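PDB 2F7L: 455aa long hypothetical phospho-sugar mutase from Sulfolobus tokodaii, which interconverts glucosamine 6-phosphate and glucosamine 1-phosphate, and likewise the galactosamine phosphates, in the synthesis of UDP-N-acetylglucosamine and UDP-N-acetylgalactosamine. Local coordinates for residues A244-F249 and Y338-A343. Residues are numbered along the deposited sequence; the frame is centred on the assembly and turned at random.
Sequences ADRAIF and YVRDGA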
loop_
_atom_site.group_PDB
_atom_site.type_symbol
_atom_site.label_atom_id
_atom_site.label_comp_id
_atom_site.label_asym_id
_atom_site.label_seq_id
_atom_site.Cartn_x
_atom_site.Cartn_y
_atom_site.Cartn_z
ATOM N N ALA A 244 -4.557 -1.009 6.715
ATOM C CA ALA A 244 -5.503 -1.065 5.601
ATOM C C ALA A 244 -5.295 -0.199 4.384
ATOM O O ALA A 244 -6.261 0.269 3.795
ATOM C CB ALA A 244 -6.926 -0.874 6.117
ATOM N N ASP A 245 -4.051 0.016 3.983
ATOM C CA ASP A 245 -3.844 0.803 2.778
ATOM C C ASP A 245 -3.744 -0.182 1.611
ATOM O O ASP A 245 -3.582 0.191 0.452
ATOM C CB ASP A 245 -2.592 1.690 2.888
ATOM C CG ASP A 245 -1.423 0.977 3.497
ATOM O OD1 ASP A 245 -1.438 -0.274 3.476
ATOM O OD2 ASP A 245 -0.488 1.670 3.984
ATOM N N ARG A 246 -3.873 -1.456 1.935
ATOM C CA ARG A 246 -3.820 -2.504 0.932
ATOM C C ARG A 246 -5.117 -3.305 0.907
ATOM O O ARG A 246 -5.820 -3.407 1.914
ATOM C CB ARG A 246 -2.630 -3.425 1.212
ATOM C CG ARG A 246 -1.578 -3.357 0.155
ATOM C CD ARG A 246 -0.203 -3.292 0.732
ATOM N NE ARG A 246 0.101 -4.412 1.601
ATOM C CZ ARG A 246 1.316 -4.939 1.719
ATOM N NH1 ARG A 246 2.322 -4.445 1.007
ATOM N NH2 ARG A 246 1.540 -5.938 2.573
ATOM N N ALA A 247 -5.433 -3.866 -0.251
ATOM C CA ALA A 247 -6.641 -4.658 -0.394
ATOM C C ALA A 247 -6.486 -5.775 -1.431
ATOM O O ALA A 247 -6.406 -5.502 -2.628
ATOM C CB ALA A 247 -7.811 -3.749 -0.782
ATOM N N ILE A 248 -6.399 -7.028 -0.997
ATOM C CA ILE A 248 -6.341 -8.089 -1.984
ATOM C C ILE A 248 -7.641 -8.878 -1.840
ATOM O O ILE A 248 -8.074 -9.191 -0.728
ATOM C CB ILE A 248 -5.087 -9.009 -1.853
ATOM C CG1 ILE A 248 -4.939 -9.511 -0.441
ATOM C CG2 ILE A 248 -3.822 -8.266 -2.301
ATOM C CD1 ILE A 248 -3.745 -10.390 -0.301
ATOM N N PHE A 249 -8.280 -9.144 -2.977
ATOM C CA PHE A 249 -9.569 -9.832 -3.019
ATOM C C PHE A 249 -9.566 -11.337 -3.187
ATOM O O PHE A 249 -8.580 -11.942 -3.618
ATOM C CB PHE A 249 -10.447 -9.228 -4.123
ATOM C CG PHE A 249 -10.698 -7.749 -3.962
ATOM C CD1 PHE A 249 -9.748 -6.819 -4.373
ATOM C CD2 PHE A 249 -11.889 -7.287 -3.393
ATOM C CE1 PHE A 249 -9.974 -5.447 -4.230
ATOM C CE2 PHE A 249 -12.127 -5.908 -3.240
ATOM C CZ PHE A 249 -11.166 -4.985 -3.661
ATOM N N TYR A 338 -4.705 10.269 -3.790
ATOM C CA TYR A 338 -3.580 9.668 -4.491
ATOM C C TYR A 338 -2.942 8.466 -3.818
ATOM O O TYR A 338 -2.186 7.736 -4.462
ATOM C CB TYR A 338 -2.502 10.721 -4.752
ATOM C CG TYR A 338 -2.943 11.774 -5.737
ATOM C CD1 TYR A 338 -3.194 11.449 -7.085
ATOM C CD2 TYR A 338 -3.182 13.082 -5.315
ATOM C CE1 TYR A 338 -3.675 12.394 -7.956
ATOM C CE2 TYR A 338 -3.657 14.027 -6.181
ATOM C CZ TYR A 338 -3.903 13.678 -7.483
ATOM O OH TYR A 338 -4.405 14.644 -8.298
ATOM N N VAL A 339 -3.242 8.251 -2.541
ATOM C CA VAL A 339 -2.660 7.131 -1.810
ATOM C C VAL A 339 -3.435 5.827 -1.949
ATOM O O VAL A 339 -4.572 5.824 -2.405
ATOM C CB VAL A 339 -2.505 7.463 -0.280
ATOM C CG1 VAL A 339 -1.482 8.598 -0.086
ATOM C CG2 VAL A 339 -3.860 7.821 0.330
ATOM N N ARG A 340 -2.801 4.722 -1.570
ATOM C CA ARG A 340 -3.432 3.411 -1.611
ATOM C C ARG A 340 -4.541 3.441 -0.579
ATOM O O ARG A 340 -4.296 3.806 0.565
ATOM C CB ARG A 340 -2.446 2.339 -1.194
ATOM C CG ARG A 340 -1.033 2.677 -1.489
ATOM C CD ARG A 340 -0.178 1.595 -0.971
ATOM N NE ARG A 340 0.438 1.960 0.296
ATOM C CZ ARG A 340 1.242 1.150 0.975
ATOM N NH1 ARG A 340 1.509 -0.070 0.500
ATOM N NH2 ARG A 340 1.789 1.562 2.110
ATOM N N ASP A 341 -5.744 3.018 -0.964
ATOM C CA ASP A 341 -6.887 3.052 -0.062
ATOM C C ASP A 341 -7.734 1.779 -0.171
ATOM O O ASP A 341 -8.566 1.656 -1.063
ATOM C CB ASP A 341 -7.713 4.298 -0.403
ATOM C CG ASP A 341 -8.768 4.604 0.628
ATOM O OD1 ASP A 341 -9.525 3.682 1.010
ATOM O OD2 ASP A 341 -8.859 5.776 1.048
ATOM N N GLY A 342 -7.527 0.841 0.750
ATOM C CA GLY A 342 -8.254 -0.424 0.738
ATOM C C GLY A 342 -9.779 -0.385 0.713
ATOM O O GLY A 342 -10.424 -1.127 -0.038
ATOM N N ALA A 343 -10.380 0.457 1.544
ATOM C CA ALA A 343 -11.825 0.534 1.547
ATOM C C ALA A 343 -12.225 1.148 0.231
ATOM O O ALA A 343 -13.181 0.680 -0.401
ATOM C CB ALA A 343 -12.336 1.391 2.696
#
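Over one face of the R340 guanidinium lies the carboxylate of D245, its CG 3.4 Å above the plane and displaced toward the rim, with the two planes 36° apart. The two side chains run side by side and point the same way. OD2 of D245 comes within 3.0 Å of NH2 of R340, yet no N-H is directed at it, so this salt bridge rests on charge alone. NH2 has a second acidic partner in D8, and OD2 a second basic one in K107. R246 also runs alongside R340, with the guanidinium planes 88° apart and CD of R246 3.7 Å from NH1 of R340. The two like charges come close, NH1 of R246 lying 4.5 Å from NH1 of R340, a repulsion that the neighbouring carboxylates probably offset. A leucine in place of R340 would probably leave the carboxylates of D245 and D8 without a shared positive mate. Beside these side chains the backbones also meet: N of G342, at the start of helix 342-356, gives a weak hydrogen bond of 3.3 Å to O of A244. CB of A247 packs on CA of G342 at 3.7 Å. D341 is the N-cap of the helix, its OD1 accepting a hydrogen bond from the backbone N of M344. D245, D241 and D243 probably bind magnesium, as in related phosphohexose mutases, and the contact thus joins the probable metal-binding loop of domain II to the start of a helix in domain III.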